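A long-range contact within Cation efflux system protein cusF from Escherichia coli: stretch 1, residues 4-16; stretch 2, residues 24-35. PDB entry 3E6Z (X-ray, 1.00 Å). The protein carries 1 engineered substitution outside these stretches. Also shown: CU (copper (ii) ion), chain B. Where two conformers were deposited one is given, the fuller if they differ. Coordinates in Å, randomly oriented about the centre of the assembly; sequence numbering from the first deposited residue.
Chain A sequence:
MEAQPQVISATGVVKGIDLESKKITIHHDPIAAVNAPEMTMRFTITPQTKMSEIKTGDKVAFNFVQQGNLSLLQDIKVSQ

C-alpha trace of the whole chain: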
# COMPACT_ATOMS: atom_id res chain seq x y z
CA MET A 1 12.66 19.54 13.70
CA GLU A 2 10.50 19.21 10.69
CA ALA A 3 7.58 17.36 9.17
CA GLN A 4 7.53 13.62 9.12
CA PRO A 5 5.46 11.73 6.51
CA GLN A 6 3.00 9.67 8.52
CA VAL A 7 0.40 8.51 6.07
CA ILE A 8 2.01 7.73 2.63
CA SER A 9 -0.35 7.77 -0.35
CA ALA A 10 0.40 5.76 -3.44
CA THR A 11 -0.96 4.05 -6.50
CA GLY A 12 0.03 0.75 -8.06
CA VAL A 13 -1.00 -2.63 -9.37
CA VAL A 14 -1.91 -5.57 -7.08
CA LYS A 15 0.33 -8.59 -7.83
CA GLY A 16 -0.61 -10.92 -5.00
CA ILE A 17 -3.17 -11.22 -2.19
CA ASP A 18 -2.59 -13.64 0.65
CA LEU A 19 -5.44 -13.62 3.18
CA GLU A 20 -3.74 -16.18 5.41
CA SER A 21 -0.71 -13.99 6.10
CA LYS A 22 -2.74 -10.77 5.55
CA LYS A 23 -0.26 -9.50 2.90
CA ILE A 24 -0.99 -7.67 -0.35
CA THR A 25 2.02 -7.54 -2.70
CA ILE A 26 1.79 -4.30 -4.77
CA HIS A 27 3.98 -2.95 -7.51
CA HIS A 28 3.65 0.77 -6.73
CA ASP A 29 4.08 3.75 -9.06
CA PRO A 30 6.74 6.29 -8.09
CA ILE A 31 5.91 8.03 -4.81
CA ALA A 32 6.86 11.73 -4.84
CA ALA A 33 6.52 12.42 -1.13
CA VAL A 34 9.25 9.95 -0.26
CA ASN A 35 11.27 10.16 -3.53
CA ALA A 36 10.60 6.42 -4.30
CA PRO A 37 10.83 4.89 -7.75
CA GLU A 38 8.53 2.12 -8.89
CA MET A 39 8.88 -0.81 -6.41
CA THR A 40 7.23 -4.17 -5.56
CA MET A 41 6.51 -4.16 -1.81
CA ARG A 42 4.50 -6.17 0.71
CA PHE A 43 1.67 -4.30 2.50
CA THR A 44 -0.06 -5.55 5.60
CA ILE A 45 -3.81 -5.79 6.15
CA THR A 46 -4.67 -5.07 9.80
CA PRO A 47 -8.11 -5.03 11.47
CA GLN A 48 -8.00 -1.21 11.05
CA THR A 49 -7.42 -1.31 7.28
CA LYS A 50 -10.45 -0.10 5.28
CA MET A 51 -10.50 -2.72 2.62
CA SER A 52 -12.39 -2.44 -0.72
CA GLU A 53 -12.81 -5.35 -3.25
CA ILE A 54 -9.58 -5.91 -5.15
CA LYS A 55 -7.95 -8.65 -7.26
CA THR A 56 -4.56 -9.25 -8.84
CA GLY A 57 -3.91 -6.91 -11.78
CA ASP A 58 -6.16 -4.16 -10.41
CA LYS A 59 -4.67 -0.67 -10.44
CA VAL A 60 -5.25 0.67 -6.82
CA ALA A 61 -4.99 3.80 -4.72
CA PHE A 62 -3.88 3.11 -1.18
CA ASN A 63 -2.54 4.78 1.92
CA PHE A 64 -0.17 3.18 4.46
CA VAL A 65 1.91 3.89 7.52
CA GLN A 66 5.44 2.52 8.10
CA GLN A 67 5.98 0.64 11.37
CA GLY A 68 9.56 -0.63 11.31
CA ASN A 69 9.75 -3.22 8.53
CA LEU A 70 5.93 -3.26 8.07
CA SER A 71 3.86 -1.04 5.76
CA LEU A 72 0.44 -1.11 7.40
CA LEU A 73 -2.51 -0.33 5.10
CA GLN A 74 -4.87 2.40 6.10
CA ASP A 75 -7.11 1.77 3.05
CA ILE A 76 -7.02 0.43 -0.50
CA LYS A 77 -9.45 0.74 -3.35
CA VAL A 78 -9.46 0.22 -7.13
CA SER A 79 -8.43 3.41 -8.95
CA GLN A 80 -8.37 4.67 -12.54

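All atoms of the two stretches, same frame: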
# COMPACT_ATOMS: atom_id res chain seq x y z
N GLN A 4 7.25 15.01 9.42
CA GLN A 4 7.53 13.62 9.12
C GLN A 4 6.36 13.03 8.38
O GLN A 4 5.25 13.25 8.84
CB GLN A 4 7.83 12.86 10.40
CG GLN A 4 9.28 12.98 10.77
CD GLN A 4 10.14 12.68 9.56
OE1 GLN A 4 10.00 11.60 8.96
NE2 GLN A 4 10.94 13.66 9.13
N PRO A 5 6.59 12.39 7.19
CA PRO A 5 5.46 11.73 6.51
C PRO A 5 4.88 10.76 7.46
O PRO A 5 5.67 9.94 7.98
CB PRO A 5 6.13 10.96 5.37
CG PRO A 5 7.39 11.67 5.10
CD PRO A 5 7.83 12.28 6.40
N GLN A 6 3.59 10.86 7.80
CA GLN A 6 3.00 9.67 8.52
C GLN A 6 2.23 8.80 7.55
O GLN A 6 2.62 7.67 7.18
CB GLN A 6 2.17 10.17 9.70
CG GLN A 6 2.97 10.94 10.71
CD GLN A 6 4.05 10.16 11.43
OE1 GLN A 6 4.16 8.93 11.33
NE2 GLN A 6 4.88 10.89 12.16
N VAL A 7 1.18 9.36 6.99
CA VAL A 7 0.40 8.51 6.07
C VAL A 7 1.03 8.76 4.69
O VAL A 7 1.12 9.93 4.25
CB VAL A 7 -1.08 8.84 6.09
CG1 VAL A 7 -1.87 8.01 5.03
CG2 VAL A 7 -1.69 8.50 7.49
N ILE A 8 1.47 7.68 4.00
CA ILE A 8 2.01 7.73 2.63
C ILE A 8 0.92 7.28 1.69
O ILE A 8 0.32 6.24 1.88
CB ILE A 8 3.23 6.88 2.50
CG1 ILE A 8 4.33 7.31 3.50
CG2 ILE A 8 3.79 6.98 1.09
CD1 ILE A 8 5.46 6.41 3.62
N SER A 9 0.63 8.14 0.69
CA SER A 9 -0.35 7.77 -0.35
C SER A 9 0.37 7.31 -1.60
O SER A 9 1.43 7.78 -1.94
CB SER A 9 -1.25 8.90 -0.79
OG SER A 9 -1.90 9.57 0.23
N ALA A 10 -0.21 6.31 -2.24
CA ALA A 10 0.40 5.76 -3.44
C ALA A 10 -0.64 5.14 -4.33
O ALA A 10 -1.77 4.95 -3.99
CB ALA A 10 1.40 4.75 -3.08
N THR A 11 -0.19 4.87 -5.56
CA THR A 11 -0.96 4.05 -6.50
C THR A 11 -0.10 2.91 -6.98
O THR A 11 1.11 2.91 -6.82
CB THR A 11 -1.47 4.95 -7.72
OG1 THR A 11 -0.35 5.55 -8.40
CG2 THR A 11 -2.42 6.06 -7.33
N GLY A 12 -0.76 1.88 -7.54
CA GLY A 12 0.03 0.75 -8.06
C GLY A 12 -0.89 -0.33 -8.65
O GLY A 12 -2.05 -0.05 -8.84
N VAL A 13 -0.26 -1.48 -8.82
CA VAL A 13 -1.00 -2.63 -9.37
C VAL A 13 -0.81 -3.79 -8.35
O VAL A 13 0.30 -4.12 -7.95
CB VAL A 13 -0.46 -3.06 -10.75
CG1 VAL A 13 -1.17 -4.38 -11.22
CG2 VAL A 13 -0.74 -1.89 -11.76
N VAL A 14 -1.91 -4.43 -8.01
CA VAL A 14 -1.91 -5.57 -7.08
C VAL A 14 -1.26 -6.79 -7.82
O VAL A 14 -1.74 -7.19 -8.91
CB VAL A 14 -3.27 -5.94 -6.63
CG1 VAL A 14 -3.28 -7.19 -5.76
CG2 VAL A 14 -3.92 -4.71 -5.92
N LYS A 15 -0.24 -7.42 -7.22
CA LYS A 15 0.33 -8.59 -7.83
C LYS A 15 0.06 -9.86 -7.07
O LYS A 15 0.04 -10.92 -7.68
CB LYS A 15 1.77 -8.27 -8.06
CG LYS A 15 2.00 -7.10 -9.01
CD LYS A 15 1.50 -7.37 -10.40
CE LYS A 15 2.17 -8.60 -11.10
NZ LYS A 15 1.64 -8.78 -12.47
N GLY A 16 -0.25 -9.78 -5.76
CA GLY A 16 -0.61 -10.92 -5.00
C GLY A 16 -1.47 -10.53 -3.79
O GLY A 16 -1.23 -9.41 -3.23
N ILE A 24 -0.69 -8.04 1.04
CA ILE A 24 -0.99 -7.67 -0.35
C ILE A 24 0.34 -7.22 -0.93
O ILE A 24 0.96 -6.25 -0.46
CB ILE A 24 -1.99 -6.54 -0.43
CG1 ILE A 24 -3.30 -6.92 0.30
CG2 ILE A 24 -2.33 -6.25 -1.98
CD1 ILE A 24 -4.27 -5.88 0.30
N THR A 25 0.82 -7.91 -2.01
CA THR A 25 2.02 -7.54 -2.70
C THR A 25 1.61 -6.57 -3.86
O THR A 25 0.76 -6.96 -4.70
CB THR A 25 2.74 -8.78 -3.24
OG1 THR A 25 3.06 -9.61 -2.12
CG2 THR A 25 3.99 -8.48 -3.96
N ILE A 26 2.15 -5.37 -3.83
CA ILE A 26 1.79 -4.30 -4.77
C ILE A 26 3.00 -3.79 -5.44
O ILE A 26 4.03 -3.48 -4.79
CB ILE A 26 1.05 -3.12 -4.05
CG1 ILE A 26 -0.16 -3.66 -3.31
CG2 ILE A 26 0.70 -1.98 -5.08
CD1 ILE A 26 -0.91 -2.54 -2.46
N HIS A 27 2.91 -3.64 -6.82
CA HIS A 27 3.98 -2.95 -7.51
C HIS A 27 3.52 -1.49 -7.68
O HIS A 27 2.57 -1.16 -8.41
CB HIS A 27 4.21 -3.61 -8.89
CG HIS A 27 5.38 -3.00 -9.58
ND1 HIS A 27 6.63 -3.14 -9.06
CD2 HIS A 27 5.46 -2.21 -10.71
CE1 HIS A 27 7.46 -2.46 -9.86
NE2 HIS A 27 6.78 -1.88 -10.84
N HIS A 28 4.10 -0.61 -6.81
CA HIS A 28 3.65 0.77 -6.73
C HIS A 28 4.36 1.69 -7.76
O HIS A 28 5.51 1.42 -8.12
CB HIS A 28 3.74 1.31 -5.27
CG HIS A 28 5.15 1.55 -4.76
ND1 HIS A 28 5.99 2.50 -5.24
CD2 HIS A 28 5.82 1.03 -3.68
CE1 HIS A 28 7.12 2.56 -4.50
NE2 HIS A 28 7.06 1.66 -3.51
N ASP A 29 3.58 2.65 -8.21
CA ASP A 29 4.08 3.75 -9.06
C ASP A 29 5.03 4.58 -8.25
O ASP A 29 5.08 4.47 -7.00
CB ASP A 29 2.90 4.54 -9.55
CG ASP A 29 1.92 3.65 -10.29
OD1 ASP A 29 2.42 2.82 -11.19
OD2 ASP A 29 0.73 3.82 -10.11
N PRO A 30 5.85 5.42 -8.90
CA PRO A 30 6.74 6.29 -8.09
C PRO A 30 5.92 7.07 -7.05
O PRO A 30 4.77 7.51 -7.30
CB PRO A 30 7.41 7.19 -9.15
CG PRO A 30 7.31 6.38 -10.42
CD PRO A 30 5.99 5.68 -10.33
N ILE A 31 6.59 7.26 -5.92
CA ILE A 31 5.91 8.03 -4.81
C ILE A 31 6.71 9.33 -4.53
O ILE A 31 7.78 9.26 -3.89
CB ILE A 31 5.82 7.24 -3.51
CG1 ILE A 31 5.18 5.83 -3.71
CG2 ILE A 31 4.95 8.08 -2.47
CD1 ILE A 31 5.21 5.00 -2.54
N ALA A 32 6.18 10.44 -4.96
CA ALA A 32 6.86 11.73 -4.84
C ALA A 32 7.23 12.07 -3.43
O ALA A 32 8.36 12.59 -3.18
CB ALA A 32 5.95 12.84 -5.45
N ALA A 33 6.31 11.88 -2.48
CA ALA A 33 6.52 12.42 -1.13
C ALA A 33 7.73 11.83 -0.49
O ALA A 33 8.29 12.46 0.44
CB ALA A 33 5.33 12.17 -0.25
N VAL A 34 8.13 10.63 -0.83
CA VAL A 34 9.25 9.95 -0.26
C VAL A 34 10.37 9.71 -1.27
O VAL A 34 11.30 8.96 -1.02
CB VAL A 34 8.86 8.64 0.47
CG1 VAL A 34 7.96 8.93 1.65
CG2 VAL A 34 8.21 7.65 -0.48
N ASN A 35 10.26 10.33 -2.46
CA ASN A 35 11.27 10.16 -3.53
C ASN A 35 11.54 8.66 -3.77
O ASN A 35 12.69 8.23 -3.82
CB ASN A 35 12.53 10.94 -3.24
CG ASN A 35 12.29 12.44 -3.34
OD1 ASN A 35 11.81 12.94 -4.36
ND2 ASN A 35 12.63 13.19 -2.27
CU CU B . 8.50 1.45 -2.18
O HOH W 1 2.49 5.82 -6.06

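Two antiparallel strand segments, one in each stretch, join through a backbone hydrogen-bond ladder that takes in a β-bulge, and the contact continues beyond the ladder as a small apolar cluster. At its centre Val13 and His27 form a hydrogen-bonded pair, with Val13 N to His27 O and His27 N to Val13 O both 2.9 Å. Flanking them are the non-hydrogen-bonded pairs Gly12-His28 and Val14-Ile26; beside the latter, Ile26 CA lies 3.5 Å from Val13 O in a CA-H...O contact. The bulge falls between Val14 and Gly16, where the register shifts by one residue: Thr25 O accepts from both Lys15 N (2.7 Å) and Gly16 N (3.2 Å), while Thr25 N returns a bond to Gly16 O (2.8 Å). Gly12 sits where the strands are closest, its CA 3.9 Å from His28 CA; an ideal CB there would clash with His27 O, His28 CA and Ile26 CG2. Gly16, by contrast, has room for one. Past the last ladder pair, Asp29 grips Thr11 twice: Asp29 N donates to Thr11 O (2.8 Å), and Thr11 OG1 donates to Asp29 OD2 (2.7 Å), so backbone and side chain together tie the loop to the strand. Water 1 accepts from Thr11 N (2.9 Å) and lies 3.1 Å from Pro30 O. Farther along, Ile31 points toward stretch 1 and packs its CG2 against Ile8 CG2 and its CD1 against Ala10 CB, both at 3.9 Å; Val34 CG1 adds Ile8 CD1 at 4.1 Å. At the other end, Val14 CG1 meets Ile24 CG2 at 4.0 Å. The His28 ring leads away from stretch 1: its ND1 donates to Asp29 O (2.8 Å), leaving NE2 to bind copper at 2.0 Å, with further ligands elsewhere in the structure.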